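Local structure of spindle assembly checkpoint serine/threonine-protein kinase BUB1 (Saccharomyces cerevisiae, 3ESL) at residues L114-F117 with Y118-S122; A134-L137 with L138-G141; S157-E160 with D161-R164. The protein takes part, as a serine/threonine kinase, in the spindle checkpoint signalling that delays anaphase until chromosomes are bioriented, this chain being its conserved N-terminal domain. One frame throughout, in Å; residues are numbered along the deposited sequence.

Contact 1 of 3, residues L114-F117 with Y118-S122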
loop_
_atom_site.group_PDB
_atom_site.type_symbol
_atom_site.label_atom_id
_atom_site.label_comp_id
_atom_site.label_asym_id
_atom_site.label_seq_id
_atom_site.Cartn_x
_atom_site.Cartn_y
_atom_site.Cartn_z
ATOM N N LEU A 114 9.881 0.282 -7.201
ATOM C CA LEU A 114 9.946 1.466 -6.339
ATOM C C LEU A 114 10.527 1.168 -4.958
ATOM O O LEU A 114 10.054 0.258 -4.267
ATOM C CB LEU A 114 8.546 2.083 -6.173
ATOM C CG LEU A 114 7.902 2.547 -7.491
ATOM C CD1 LEU A 114 6.486 3.005 -7.228
ATOM C CD2 LEU A 114 8.739 3.671 -8.142
ATOM N N SER A 115 11.520 1.966 -4.550
ATOM C CA SER A 115 12.167 1.803 -3.234
ATOM C C SER A 115 11.178 1.784 -2.070
ATOM O O SER A 115 11.340 1.016 -1.118
ATOM C CB SER A 115 13.199 2.910 -2.998
ATOM O OG SER A 115 14.260 2.796 -3.914
ATOM N N LEU A 116 10.166 2.646 -2.134
ATOM C CA LEU A 116 9.174 2.745 -1.080
ATOM C C LEU A 116 8.530 1.400 -0.767
ATOM O O LEU A 116 8.258 1.102 0.399
ATOM C CB LEU A 116 8.108 3.780 -1.458
ATOM C CG LEU A 116 7.038 4.039 -0.385
ATOM C CD1 LEU A 116 7.649 4.595 0.883
ATOM C CD2 LEU A 116 5.965 4.951 -0.935
ATOM N N PHE A 117 8.298 0.591 -1.802
ATOM C CA PHE A 117 7.655 -0.706 -1.605
ATOM C C PHE A 117 8.514 -1.558 -0.673
ATOM O O PHE A 117 8.033 -2.091 0.338
ATOM C CB PHE A 117 7.435 -1.427 -2.937
ATOM C CG PHE A 117 6.971 -2.856 -2.779
ATOM C CD1 PHE A 117 5.624 -3.146 -2.594
ATOM C CD2 PHE A 117 7.892 -3.912 -2.785
ATOM C CE1 PHE A 117 5.195 -4.477 -2.424
ATOM C CE2 PHE A 117 7.470 -5.243 -2.621
ATOM C CZ PHE A 117 6.116 -5.524 -2.446
ATOM N N TYR A 118 9.795 -1.657 -1.009
ATOM C CA TYR A 118 10.709 -2.486 -0.220
ATOM C C TYR A 118 10.940 -1.918 1.163
ATOM O O TYR A 118 11.012 -2.679 2.141
ATOM C CB TYR A 118 12.018 -2.673 -0.977
ATOM C CG TYR A 118 11.792 -3.386 -2.279
ATOM C CD1 TYR A 118 11.786 -4.781 -2.350
ATOM C CD2 TYR A 118 11.555 -2.664 -3.451
ATOM C CE1 TYR A 118 11.550 -5.430 -3.564
ATOM C CE2 TYR A 118 11.323 -3.307 -4.658
ATOM C CZ TYR A 118 11.324 -4.681 -4.710
ATOM O OH TYR A 118 11.092 -5.305 -5.909
ATOM N N GLU A 119 11.044 -0.592 1.260
ATOM C CA GLU A 119 11.209 0.066 2.576
ATOM C C GLU A 119 10.054 -0.234 3.534
ATOM O O GLU A 119 10.265 -0.603 4.698
ATOM C CB GLU A 119 11.388 1.579 2.410
ATOM C CG GLU A 119 12.702 1.939 1.715
ATOM C CD GLU A 119 12.796 3.407 1.311
ATOM O OE1 GLU A 119 11.752 4.021 0.992
ATOM O OE2 GLU A 119 13.929 3.948 1.308
ATOM N N GLU A 120 8.831 -0.075 3.035
ATOM C CA GLU A 120 7.640 -0.309 3.844
ATOM C C GLU A 120 7.417 -1.785 4.183
ATOM O O GLU A 120 7.069 -2.110 5.322
ATOM C CB GLU A 120 6.408 0.303 3.162
ATOM C CG GLU A 120 6.464 1.841 3.086
ATOM C CD GLU A 120 6.363 2.526 4.450
ATOM O OE1 GLU A 120 5.687 1.997 5.360
ATOM O OE2 GLU A 120 6.962 3.612 4.607
ATOM N N PHE A 121 7.617 -2.663 3.201
ATOM C CA PHE A 121 7.456 -4.097 3.397
ATOM C C PHE A 121 8.513 -4.563 4.415
ATOM O O PHE A 121 8.205 -5.289 5.367
ATOM C CB PHE A 121 7.601 -4.806 2.047
ATOM C CG PHE A 121 7.118 -6.250 2.027
ATOM C CD1 PHE A 121 6.683 -6.896 3.184
ATOM C CD2 PHE A 121 7.144 -6.960 0.830
ATOM C CE1 PHE A 121 6.254 -8.234 3.142
ATOM C CE2 PHE A 121 6.736 -8.301 0.784
ATOM C CZ PHE A 121 6.287 -8.930 1.933
ATOM N N SER A 122 9.743 -4.092 4.244
ATOM C CA SER A 122 10.811 -4.419 5.203
ATOM C C SER A 122 10.455 -3.954 6.615
ATOM O O SER A 122 10.685 -4.695 7.589
ATOM C CB SER A 122 12.153 -3.824 4.763
ATOM O OG SER A 122 13.153 -4.071 5.750
#

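Contact 2 of 3, residues A134-L137 with L138-G141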
loop_
_atom_site.group_PDB
_atom_site.type_symbol
_atom_site.label_atom_id
_atom_site.label_comp_id
_atom_site.label_asym_id
_atom_site.label_seq_id
_atom_site.Cartn_x
_atom_site.Cartn_y
_atom_site.Cartn_z
ATOM N N ALA A 134 13.741 -9.095 6.727
ATOM C CA ALA A 134 13.578 -7.665 6.444
ATOM C C ALA A 134 14.808 -7.076 5.753
ATOM O O ALA A 134 14.681 -6.237 4.858
ATOM C CB ALA A 134 13.248 -6.895 7.711
ATOM N N LYS A 135 16.002 -7.526 6.151
ATOM C CA LYS A 135 17.242 -7.066 5.517
ATOM C C LYS A 135 17.311 -7.571 4.083
ATOM O O LYS A 135 17.607 -6.803 3.170
ATOM C CB LYS A 135 18.476 -7.528 6.323
ATOM C CG LYS A 135 19.810 -7.281 5.638
ATOM C CD LYS A 135 20.971 -7.582 6.580
ATOM C CE LYS A 135 22.309 -7.365 5.896
ATOM N NZ LYS A 135 23.354 -7.025 6.897
ATOM N N VAL A 136 16.992 -8.847 3.880
ATOM C CA VAL A 136 17.064 -9.457 2.556
ATOM C C VAL A 136 16.101 -8.752 1.590
ATOM O O VAL A 136 16.408 -8.571 0.409
ATOM C CB VAL A 136 16.780 -10.970 2.606
ATOM C CG1 VAL A 136 16.762 -11.572 1.202
ATOM C CG2 VAL A 136 17.835 -11.677 3.455
ATOM N N LEU A 137 14.950 -8.344 2.113
ATOM C CA LEU A 137 13.970 -7.629 1.302
ATOM C C LEU A 137 14.523 -6.296 0.783
ATOM O O LEU A 137 14.305 -5.941 -0.379
ATOM C CB LEU A 137 12.697 -7.422 2.099
ATOM C CG LEU A 137 11.431 -7.022 1.365
ATOM C CD1 LEU A 137 11.188 -7.903 0.134
ATOM C CD2 LEU A 137 10.303 -7.118 2.372
ATOM N N LEU A 138 15.253 -5.570 1.628
ATOM C CA LEU A 138 15.888 -4.323 1.172
ATOM C C LEU A 138 16.931 -4.610 0.095
ATOM O O LEU A 138 16.995 -3.922 -0.930
ATOM C CB LEU A 138 16.514 -3.548 2.331
ATOM C CG LEU A 138 15.541 -2.989 3.368
ATOM C CD1 LEU A 138 16.299 -2.480 4.587
ATOM C CD2 LEU A 138 14.649 -1.881 2.776
ATOM N N GLU A 139 17.722 -5.657 0.307
ATOM C CA GLU A 139 18.722 -6.061 -0.678
ATOM C C GLU A 139 18.079 -6.517 -1.996
ATOM O O GLU A 139 18.639 -6.305 -3.072
ATOM C CB GLU A 139 19.626 -7.156 -0.103
ATOM C CG GLU A 139 20.344 -6.725 1.167
ATOM C CD GLU A 139 21.143 -7.847 1.808
ATOM O OE1 GLU A 139 20.765 -9.031 1.649
ATOM O OE2 GLU A 139 22.150 -7.534 2.482
ATOM N N LEU A 140 16.895 -7.121 -1.907
ATOM C CA LEU A 140 16.145 -7.529 -3.095
ATOM C C LEU A 140 15.703 -6.311 -3.913
ATOM O O LEU A 140 15.745 -6.332 -5.143
ATOM C CB LEU A 140 14.927 -8.375 -2.710
ATOM C CG LEU A 140 14.019 -8.908 -3.828
ATOM C CD1 LEU A 140 14.769 -9.837 -4.808
ATOM C CD2 LEU A 140 12.805 -9.631 -3.242
ATOM N N GLY A 141 15.271 -5.264 -3.218
ATOM C CA GLY A 141 14.908 -4.010 -3.870
ATOM C C GLY A 141 16.065 -3.450 -4.676
ATOM O O GLY A 141 15.888 -3.056 -5.827
#

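Contact 3 of 3, residues S157-E160 with D161-R164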
loop_
_atom_site.group_PDB
_atom_site.type_symbol
_atom_site.label_atom_id
_atom_site.label_comp_id
_atom_site.label_asym_id
_atom_site.label_seq_id
_atom_site.Cartn_x
_atom_site.Cartn_y
_atom_site.Cartn_z
ATOM N N SER A 157 21.352 0.851 5.379
ATOM C CA SER A 157 22.409 1.244 6.320
ATOM C C SER A 157 21.849 1.540 7.709
ATOM O O SER A 157 22.381 1.043 8.709
ATOM C CB SER A 157 23.199 2.444 5.790
ATOM O OG SER A 157 24.296 2.743 6.644
ATOM N N ASN A 158 20.777 2.332 7.771
ATOM C CA ASN A 158 20.129 2.646 9.045
ATOM C C ASN A 158 19.581 1.400 9.733
ATOM O O ASN A 158 19.608 1.298 10.963
ATOM C CB ASN A 158 19.013 3.682 8.865
ATOM C CG ASN A 158 19.527 5.013 8.332
ATOM O OD1 ASN A 158 20.727 5.286 8.352
ATOM N ND2 ASN A 158 18.613 5.850 7.860
ATOM N N TYR A 159 19.088 0.454 8.936
ATOM C CA TYR A 159 18.562 -0.795 9.473
ATOM C C TYR A 159 19.666 -1.656 10.088
ATOM O O TYR A 159 19.481 -2.256 11.161
ATOM C CB TYR A 159 17.805 -1.584 8.403
ATOM C CG TYR A 159 17.144 -2.821 8.960
ATOM C CD1 TYR A 159 16.484 -2.779 10.194
ATOM C CD2 TYR A 159 17.184 -4.032 8.270
ATOM C CE1 TYR A 159 15.879 -3.909 10.716
ATOM C CE2 TYR A 159 16.579 -5.174 8.792
ATOM C CZ TYR A 159 15.927 -5.096 10.015
ATOM O OH TYR A 159 15.321 -6.209 10.548
ATOM N N GLU A 160 20.808 -1.720 9.413
ATOM C CA GLU A 160 21.965 -2.429 9.963
ATOM C C GLU A 160 22.426 -1.836 11.304
ATOM O O GLU A 160 22.890 -2.570 12.177
ATOM C CB GLU A 160 23.101 -2.499 8.941
ATOM C CG GLU A 160 22.751 -3.391 7.755
ATOM C CD GLU A 160 23.787 -3.378 6.642
ATOM O OE1 GLU A 160 24.564 -2.401 6.539
ATOM O OE2 GLU A 160 23.812 -4.349 5.856
ATOM N N ASP A 161 22.266 -0.521 11.467
ATOM C CA ASP A 161 22.548 0.156 12.734
ATOM C C ASP A 161 21.567 -0.267 13.825
ATOM O O ASP A 161 21.949 -0.401 14.991
ATOM C CB ASP A 161 22.481 1.675 12.572
ATOM C CG ASP A 161 23.605 2.228 11.725
ATOM O OD1 ASP A 161 24.665 1.568 11.613
ATOM O OD2 ASP A 161 23.422 3.336 11.171
ATOM N N ARG A 162 20.305 -0.460 13.445
ATOM C CA ARG A 162 19.293 -0.933 14.391
ATOM C C ARG A 162 19.543 -2.387 14.765
ATOM O O ARG A 162 19.340 -2.776 15.919
ATOM C CB ARG A 162 17.877 -0.733 13.842
ATOM C CG ARG A 162 17.503 0.735 13.643
ATOM C CD ARG A 162 15.996 0.946 13.484
ATOM N NE ARG A 162 15.451 0.335 12.266
ATOM C CZ ARG A 162 15.522 0.874 11.051
ATOM N NH1 ARG A 162 16.133 2.039 10.859
ATOM N NH2 ARG A 162 14.981 0.240 10.016
ATOM N N LEU A 163 20.001 -3.177 13.789
ATOM C CA LEU A 163 20.329 -4.587 13.998
ATOM C C LEU A 163 21.460 -4.754 15.008
ATOM O O LEU A 163 21.390 -5.615 15.894
ATOM C CB LEU A 163 20.697 -5.257 12.668
ATOM C CG LEU A 163 19.747 -6.287 12.027
ATOM C CD1 LEU A 163 18.275 -6.131 12.427
ATOM C CD2 LEU A 163 19.900 -6.315 10.510
ATOM N N ARG A 164 22.488 -3.915 14.878
ATOM C CA ARG A 164 23.626 -3.923 15.806
ATOM C C ARG A 164 23.232 -3.554 17.237
ATOM O O ARG A 164 23.777 -4.114 18.191
ATOM C CB ARG A 164 24.744 -3.011 15.304
ATOM C CG ARG A 164 25.605 -3.653 14.229
ATOM C CD ARG A 164 26.875 -2.847 13.977
ATOM N NE ARG A 164 26.637 -1.727 13.067
ATOM C CZ ARG A 164 26.739 -1.802 11.742
ATOM N NH1 ARG A 164 27.075 -2.947 11.154
ATOM N NH2 ARG A 164 26.501 -0.729 10.999
#

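Contact 1 of 3, residues L114-F117 with Y118-S122
Phe117 meets two aromatic rings of its own helix, Tyr118 next along the chain and Phe121 one turn later, so that its side chain, followed outward, illustrates how an aromatic cluster can be built on a single helix. At the root, Phe117 CB lies 3.1 Å from Tyr118 N. CG stands anti to the backbone N (chi1 171°), which carries the ring out from the helix, leaning slightly toward Phe121. On one flank, CD2 presents the ring's edge to Tyr118 and sits 3.7 Å above the centre of the tyrosine ring plane, a T-shaped pair with planes at 86°. The next atom is shared: Phe117 CE2 lies 3.9 Å from Phe121 CD2 and also approaches Tyr118. At the tip, Phe117 CZ approaches Phe121 CD2 to 3.7 Å; here the roles are reversed, for Phe121 turns its edge toward the face of Phe117 in an offset edge-to-face pair. Tyr118 swings the other way, its CG beside the backbone N, and its CD2 edge lies 3.4 Å from Leu114 O, the carbonyl of the N-cap residue. Its hydroxyl is hydrogen-bonded to Thr112 O and Asn144 ND2. Beneath the rings, nearly straight backbone bonds run from Glu119, Glu120 and Phe121 N to Ser115, Leu116 and Phe117 O. Away from the rings, Leu116 CD1 lies alongside Glu120 CG at 3.7 Å, while the carboxylate of Glu119 is held by Arg151 and Ser155. Helix 115-127 is packed against three others: Phe117 lies on Met105 and Phe106 of helix 95-108, where Phe121 also stacks on Phe102, Leu116 touches helix 77-90, and Ser115 and Glu119 face helix 149-165.

Contact 2 of 3, residues A134-L137 with L138-G141
Lys135 and Glu139, one turn apart on the same helix, carry opposite charges yet touch through a methylene instead of the ammonium. Their side chains cross obliquely, and Glu139 OE2 comes 3.4 Å from Lys135 CE but 4.6 Å from Lys135 NZ. The torsions account for this: Lys135 is fully extended with CG anti to its backbone N (chi1 171°), running past the carboxylate, and its NZ forms a salt bridge with Glu160 of the next helix. Glu139 starts in the other direction, CG beside its own nitrogen, and leans back over the preceding turn, where Glu139 CG lies 3.4 Å from Lys135 O. With an alanine here, Lys135 CE would probably be left without the carboxylate oxygen beside it and the lysine chain would be freer to turn, with Glu160 still holding NZ. Such local pairs sit on helix 131-143, which runs antiparallel to helices 115-127 and 149-165 in this all-alpha domain with its TPR motif. Leu137 packs on Phe121 and Leu125, while Leu138 sits between Ser122 on one helix and Leu152 and Leu156 on the other. Leu137 and Leu140 also cross at a slant, meeting by methyls, CD1 of Leu137 to CD2 of Leu140 at 4.1 Å; Leu140 and Val136 carry this apolar surface on to helix 177-186. Leu138 folds its CG back to 3.7 Å from Ala134 O, a carbonyl that accepts a weak bond from Leu138 N at 3.3 Å and also a hydrogen bond from Ser122 OG. Further along, the backbone bonds of Glu139, Leu140 and Gly141 continue the helix, the one from Leu140 N to Val136 O being short (2.8 Å) but bent at the hydrogen (144°).

Contact 3 of 3, residues S157-E160 with D161-R164
Tyr159 is flanked by two residues of the following turn, Leu163 and Arg162, which reach its ring in quite different ways. Leu163 sets one methyl, CD2, over a ring face, 4.2 Å from the Tyr159 centroid and displaced toward the rim, a CH-pi contact; its other methyl, CD1, lies 3.5 Å from Tyr159 CZ and close to the hydroxyl. The modelled leucine has chi1 at -109°, well off a staggered value, which may mean strain or an uncertain fit. Arg162 bends at its third torsion (chi3 -65°), doubling back so that NH2 comes 3.4 Å from Tyr159 CD1 and one guanidinium face lies over Tyr159 CA. The guanidinium and ring planes stand 39° apart, so the pair is no stack, and NE, which approaches the ring edge, is salt-bridged to Glu126. The ring itself points toward helix 131-143, the antiparallel neighbour of helix 149-165 in this TPR-motif domain, where it packs on Leu138 and the hydroxyl is hydrogen-bonded to Phe131 O. Elsewhere on the helix, Arg164 also bends at chi3, so that Glu160 O lies 3.9 Å from the plane of its guanidinium, over the centre, while Arg164 NH2 makes a salt bridge of 3.0 Å with Asp161 OD1.

The three contacts follow one another along the chain, one on each of the successive helices 115-127, 131-143 and 149-165, all in the BUB1 N-terminal domain and on the same side of the chain's centre. Contact 2 sits in the middle: its centre is about 9 Å from that of contact 1 and about 13 Å from that of contact 3. It touches both, Phe121 CG lying 3.3 Å from Leu137 CD2 and Ala134 CB 3.6 Å from Tyr159 OH. Contacts 1 and 3, with centres about 16 Å apart, do not meet. Burial declines from contact 1 to contact 3. Packed each on the next with alternating direction, these helices build an array consistent with the domain's TPR motif.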